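PDB 1U0L: probable GTPase engC, which probably hydrolyses GTP slowly through a circularly permuted GTPase domain and assists late maturation of the 30S ribosomal subunit. Local coordinates for residues 16-21 against 211-216; 47-52 against 65-70. All coordinates share one frame; numbering follows the deposited sequence.

Interaction 1 of 2, residues 16-21 against 211-216; sequences VSFHSN and TTTAQL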
loop_
_atom_site.group_PDB
_atom_site.type_symbol
_atom_site.label_atom_id
_atom_site.label_comp_id
_atom_site.label_asym_id
_atom_site.label_seq_id
_atom_site.Cartn_x
_atom_site.Cartn_y
_atom_site.Cartn_z
ATOM N N VAL A 16 -16.766 -6.041 0.185
ATOM C CA VAL A 16 -16.226 -5.218 1.253
ATOM C C VAL A 16 -15.907 -5.939 2.554
ATOM O O VAL A 16 -15.209 -5.394 3.412
ATOM C CB VAL A 16 -17.168 -4.080 1.552
ATOM C CG1 VAL A 16 -17.205 -3.113 0.369
ATOM C CG2 VAL A 16 -18.537 -4.651 1.861
ATOM N N SER A 17 -16.420 -7.150 2.716
ATOM C CA SER A 17 -16.123 -7.916 3.922
ATOM C C SER A 17 -16.749 -9.296 3.869
ATOM O O SER A 17 -17.580 -9.578 3.011
ATOM C CB SER A 17 -16.627 -7.186 5.170
ATOM O OG SER A 17 -18.035 -7.275 5.270
ATOM N N PHE A 18 -16.328 -10.158 4.791
ATOM C CA PHE A 18 -16.857 -11.508 4.871
ATOM C C PHE A 18 -17.498 -11.749 6.235
ATOM O O PHE A 18 -16.821 -11.924 7.242
ATOM C CB PHE A 18 -15.745 -12.506 4.580
ATOM C CG PHE A 18 -15.242 -12.428 3.174
ATOM C CD1 PHE A 18 -14.597 -11.288 2.719
ATOM C CD2 PHE A 18 -15.443 -13.478 2.291
ATOM C CE1 PHE A 18 -14.160 -11.191 1.402
ATOM C CE2 PHE A 18 -15.010 -13.393 0.971
ATOM C CZ PHE A 18 -14.367 -12.245 0.527
ATOM N N HIS A 19 -18.825 -11.752 6.240
ATOM C CA HIS A 19 -19.620 -11.931 7.449
ATOM C C HIS A 19 -20.344 -13.291 7.453
ATOM O O HIS A 19 -20.679 -13.828 6.396
ATOM C CB HIS A 19 -20.628 -10.777 7.522
ATOM C CG HIS A 19 -21.234 -10.572 8.873
ATOM N ND1 HIS A 19 -22.018 -11.520 9.491
ATOM C CD2 HIS A 19 -21.184 -9.516 9.718
ATOM C CE1 HIS A 19 -22.426 -11.059 10.660
ATOM N NE2 HIS A 19 -21.934 -9.844 10.821
ATOM N N SER A 20 -20.580 -13.835 8.646
ATOM C CA SER A 20 -21.264 -15.125 8.833
ATOM C C SER A 20 -21.090 -16.165 7.716
ATOM O O SER A 20 -22.064 -16.752 7.234
ATOM C CB SER A 20 -22.774 -14.914 9.110
ATOM O OG SER A 20 -23.195 -13.568 8.898
ATOM N N ASN A 21 -19.838 -16.394 7.327
ATOM C CA ASN A 21 -19.488 -17.364 6.289
ATOM C C ASN A 21 -20.142 -17.021 4.946
ATOM O O ASN A 21 -20.509 -17.908 4.175
ATOM C CB ASN A 21 -19.896 -18.769 6.752
ATOM C CG ASN A 21 -19.049 -19.870 6.133
ATOM O OD1 ASN A 21 -19.086 -21.020 6.576
ATOM N ND2 ASN A 21 -18.288 -19.528 5.104
ATOM N N THR A 211 -12.276 -13.693 12.561
ATOM C CA THR A 211 -12.425 -12.585 11.614
ATOM C C THR A 211 -11.052 -12.156 11.093
ATOM O O THR A 211 -10.610 -11.029 11.319
ATOM C CB THR A 211 -13.127 -11.366 12.274
ATOM O OG1 THR A 211 -12.420 -10.987 13.462
ATOM C CG2 THR A 211 -14.568 -11.706 12.636
ATOM N N THR A 212 -10.393 -13.065 10.385
ATOM C CA THR A 212 -9.063 -12.823 9.842
ATOM C C THR A 212 -9.014 -12.146 8.474
ATOM O O THR A 212 -7.938 -12.005 7.891
ATOM C CB THR A 212 -8.269 -14.140 9.747
ATOM O OG1 THR A 212 -8.916 -15.027 8.823
ATOM C CG2 THR A 212 -8.187 -14.803 11.115
ATOM N N THR A 213 -10.163 -11.734 7.949
ATOM C CA THR A 213 -10.176 -11.064 6.659
ATOM C C THR A 213 -10.349 -9.551 6.825
ATOM O O THR A 213 -10.992 -9.078 7.766
ATOM C CB THR A 213 -11.277 -11.625 5.755
ATOM O OG1 THR A 213 -12.539 -11.527 6.418
ATOM C CG2 THR A 213 -11.000 -13.080 5.435
ATOM N N ALA A 214 -9.752 -8.790 5.916
ATOM C CA ALA A 214 -9.834 -7.343 5.986
ATOM C C ALA A 214 -11.221 -6.901 5.604
ATOM O O ALA A 214 -12.069 -7.714 5.263
ATOM C CB ALA A 214 -8.821 -6.713 5.050
ATOM N N GLN A 215 -11.448 -5.600 5.667
ATOM C CA GLN A 215 -12.728 -5.026 5.306
ATOM C C GLN A 215 -12.434 -3.729 4.606
ATOM O O GLN A 215 -11.340 -3.179 4.737
ATOM C CB GLN A 215 -13.558 -4.738 6.543
ATOM C CG GLN A 215 -14.237 -5.941 7.112
ATOM C CD GLN A 215 -15.167 -5.568 8.235
ATOM O OE1 GLN A 215 -15.756 -4.483 8.226
ATOM N NE2 GLN A 215 -15.322 -6.463 9.207
ATOM N N LEU A 216 -13.391 -3.226 3.845
ATOM C CA LEU A 216 -13.145 -1.965 3.186
ATOM C C LEU A 216 -14.004 -0.954 3.907
ATOM O O LEU A 216 -15.179 -1.197 4.145
ATOM C CB LEU A 216 -13.502 -2.043 1.700
ATOM C CG LEU A 216 -12.683 -3.038 0.871
ATOM C CD1 LEU A 216 -13.044 -2.888 -0.585
ATOM C CD2 LEU A 216 -11.192 -2.772 1.054
HETATM O O HOH W 1 -14.072 -9.412 6.171
#
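Val16 and Leu216 meet where strand 11-19 of the N-terminal OB domain runs against the loop that leads into strand 216-218 of the GTPase domain. Leu216 N donates to Val16 O at 2.9 Å, lying in the plane of that carbonyl and on a lone pair, with an N-H...O angle of 148°. The same oxygen also receives a CA-H...O contact from Gln215 CA at 3.1 Å, and Val16 CG1 touches Leu216 CB at 4.1 Å. The touching parts run roughly antiparallel, 156° apart end to end. Next along the strand, Ser17 CB packs on the aliphatic part of Gln215, 3.3 Å from its CG. With chi1 at -79°, Gln215 CG sits beside its own backbone N, and this places it against the serine.

Beyond Ser17 the segments separate, and water takes over from direct bonding. One water accepts from Phe18 N at 2.7 Å and donates to Ala214 O at 2.8 Å; it is also bonded to Thr213 OG1, at 2.6 Å. The water joins the two backbones where the closest direct approach of Phe18 to Thr213 is CB to OG1, 3.8 Å. The contact thus joins the two domains. On the OB side Val16 pairs through its backbone with Thr24 of strand 22-27, while on the GTPase side Leu216 packs on Tyr224 of strand 224-226.

Interaction 2 of 2, residues 47-52 against 65-70; sequences LKIYVG and GVIENV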
loop_
_atom_site.group_PDB
_atom_site.type_symbol
_atom_site.label_atom_id
_atom_site.label_comp_id
_atom_site.label_asym_id
_atom_site.label_seq_id
_atom_site.Cartn_x
_atom_site.Cartn_y
_atom_site.Cartn_z
ATOM N N LEU A 47 -11.752 -20.149 -8.916
ATOM C CA LEU A 47 -11.804 -18.695 -8.926
ATOM C C LEU A 47 -12.135 -18.152 -7.536
ATOM O O LEU A 47 -13.306 -17.929 -7.215
ATOM C CB LEU A 47 -12.836 -18.204 -9.948
ATOM C CG LEU A 47 -12.926 -16.683 -10.141
ATOM C CD1 LEU A 47 -11.525 -16.087 -10.297
ATOM C CD2 LEU A 47 -13.789 -16.367 -11.360
ATOM N N LYS A 48 -11.096 -17.938 -6.726
ATOM C CA LYS A 48 -11.236 -17.431 -5.357
ATOM C C LYS A 48 -11.689 -15.975 -5.316
ATOM O O LYS A 48 -11.366 -15.198 -6.212
ATOM C CB LYS A 48 -9.903 -17.552 -4.610
ATOM C CG LYS A 48 -9.379 -18.971 -4.443
ATOM C CD LYS A 48 -10.312 -19.821 -3.607
ATOM C CE LYS A 48 -9.710 -21.189 -3.353
ATOM N NZ LYS A 48 -8.463 -21.098 -2.539
ATOM N N ILE A 49 -12.425 -15.603 -4.273
ATOM C CA ILE A 49 -12.896 -14.235 -4.160
ATOM C C ILE A 49 -12.316 -13.578 -2.914
ATOM O O ILE A 49 -12.125 -14.234 -1.887
ATOM C CB ILE A 49 -14.430 -14.183 -4.113
ATOM C CG1 ILE A 49 -14.913 -12.808 -4.573
ATOM C CG2 ILE A 49 -14.930 -14.446 -2.703
ATOM C CD1 ILE A 49 -16.426 -12.704 -4.726
ATOM N N TYR A 50 -12.034 -12.282 -2.997
ATOM C CA TYR A 50 -11.437 -11.568 -1.875
ATOM C C TYR A 50 -12.059 -10.197 -1.630
ATOM O O TYR A 50 -12.881 -9.722 -2.402
ATOM C CB TYR A 50 -9.933 -11.398 -2.123
ATOM C CG TYR A 50 -9.177 -12.703 -2.259
ATOM C CD1 TYR A 50 -8.696 -13.133 -3.498
ATOM C CD2 TYR A 50 -8.965 -13.522 -1.150
ATOM C CE1 TYR A 50 -8.025 -14.354 -3.626
ATOM C CE2 TYR A 50 -8.302 -14.739 -1.262
ATOM C CZ TYR A 50 -7.832 -15.156 -2.497
ATOM O OH TYR A 50 -7.182 -16.376 -2.595
ATOM N N VAL A 51 -11.661 -9.564 -0.532
ATOM C CA VAL A 51 -12.154 -8.235 -0.216
ATOM C C VAL A 51 -11.521 -7.301 -1.258
ATOM O O VAL A 51 -10.317 -7.381 -1.551
ATOM C CB VAL A 51 -11.703 -7.801 1.195
ATOM C CG1 VAL A 51 -12.435 -6.545 1.616
ATOM C CG2 VAL A 51 -11.934 -8.921 2.184
ATOM N N GLY A 52 -12.328 -6.416 -1.823
ATOM C CA GLY A 52 -11.799 -5.504 -2.817
ATOM C C GLY A 52 -12.052 -6.006 -4.225
ATOM O O GLY A 52 -11.743 -5.319 -5.206
ATOM N N GLY A 65 -28.555 -11.622 -1.891
ATOM C CA GLY A 65 -28.317 -11.811 -3.312
ATOM C C GLY A 65 -27.393 -12.991 -3.570
ATOM O O GLY A 65 -27.014 -13.699 -2.634
ATOM N N VAL A 66 -27.032 -13.215 -4.832
ATOM C CA VAL A 66 -26.147 -14.324 -5.190
ATOM C C VAL A 66 -25.089 -13.817 -6.153
ATOM O O VAL A 66 -25.397 -13.093 -7.103
ATOM C CB VAL A 66 -26.913 -15.475 -5.881
ATOM C CG1 VAL A 66 -26.007 -16.665 -6.061
ATOM C CG2 VAL A 66 -28.119 -15.863 -5.058
ATOM N N ILE A 67 -23.840 -14.203 -5.918
ATOM C CA ILE A 67 -22.760 -13.749 -6.776
ATOM C C ILE A 67 -22.631 -14.609 -8.019
ATOM O O ILE A 67 -22.331 -15.798 -7.944
ATOM C CB ILE A 67 -21.426 -13.716 -6.011
ATOM C CG1 ILE A 67 -21.563 -12.796 -4.790
ATOM C CG2 ILE A 67 -20.323 -13.205 -6.919
ATOM C CD1 ILE A 67 -20.321 -12.694 -3.943
ATOM N N GLU A 68 -22.869 -13.985 -9.167
ATOM C CA GLU A 68 -22.812 -14.678 -10.448
ATOM C C GLU A 68 -21.414 -14.751 -11.028
ATOM O O GLU A 68 -21.056 -15.747 -11.647
ATOM C CB GLU A 68 -23.755 -14.010 -11.455
ATOM C CG GLU A 68 -25.240 -14.106 -11.084
ATOM C CD GLU A 68 -25.766 -15.536 -11.093
ATOM O OE1 GLU A 68 -26.928 -15.744 -10.692
ATOM O OE2 GLU A 68 -25.021 -16.452 -11.505
ATOM N N ASN A 69 -20.619 -13.705 -10.834
ATOM C CA ASN A 69 -19.261 -13.714 -11.360
ATOM C C ASN A 69 -18.339 -12.704 -10.684
ATOM O O ASN A 69 -18.787 -11.683 -10.155
ATOM C CB ASN A 69 -19.295 -13.477 -12.873
ATOM C CG ASN A 69 -17.926 -13.580 -13.512
ATOM O OD1 ASN A 69 -17.219 -14.578 -13.346
ATOM N ND2 ASN A 69 -17.543 -12.548 -14.253
ATOM N N VAL A 70 -17.045 -13.015 -10.705
ATOM C CA VAL A 70 -16.007 -12.173 -10.121
ATOM C C VAL A 70 -15.105 -11.621 -11.222
ATOM O O VAL A 70 -14.448 -12.390 -11.916
ATOM C CB VAL A 70 -15.131 -12.985 -9.163
ATOM C CG1 VAL A 70 -14.058 -12.099 -8.568
ATOM C CG2 VAL A 70 -15.986 -13.602 -8.081
#
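The loop 47-52 packs on the apolar interior of the N-terminal OB domain, with Ile49 reaching toward strand 65-70. On the loop side Ile49 is the main contributor, through the end of its longer branch. Its CG1 is anti to the backbone N (chi1 -157°) and CD1 continues the chain in an extended form (chi2 173°), which carries the methyl to the strand. There Ile49 CD1 lies 3.5 Å from Val70 CG2, the two side chains crossing obliquely, and Ile49 CG1 adds a second contact to the same valine methyl at 3.8 Å. Toward Ile67 the approach is tip to tip, with Ile49 CD1 and Ile67 CD1 4.0 Å apart. One isoleucine methyl therefore touches two side chains of the strand.

Leu47 adds a looser contact at the end of the strand: its CD2 stands 4.3 Å from Val70 CB and 4.1 Å from Val70 O. The same methyl is 4.3 Å from Asn69 OD1. The contact is thus mainly between side chains, with no backbone pairing between the segments.

Glu68 and Asn69 form a classic beta bulge opposite Glu56 of strand 54-58. Val55 of that strand touches Ile49, Ile67 and Val70. Strand 22-27 lies against the same cluster, with Val23 touching both isoleucines, and Ile49 also packs on Val15 and Phe18 of strand 11-19.

How the interactions relate
Interaction 2 is nested along the chain inside the long loop closed by interaction 1, and their centres lie about 13 Å apart. Both reach the five-stranded sheet of the OB domain, but interaction 2 stays inside that domain whereas interaction 1 ties it to the GTPase domain. Val51, in the loop 47-52 though not touching strand 65-70, packs on interaction 1: its CG2 lies 3.3 Å from Phe18 CE1 and 3.3 Å from Ala214 O, and its CG1 is 3.6 Å from Leu216 CG. The loop therefore packs against the OB interior through Ile49 and against the domain boundary through Val51. Both contacts lie away from the nucleotide and zinc sites.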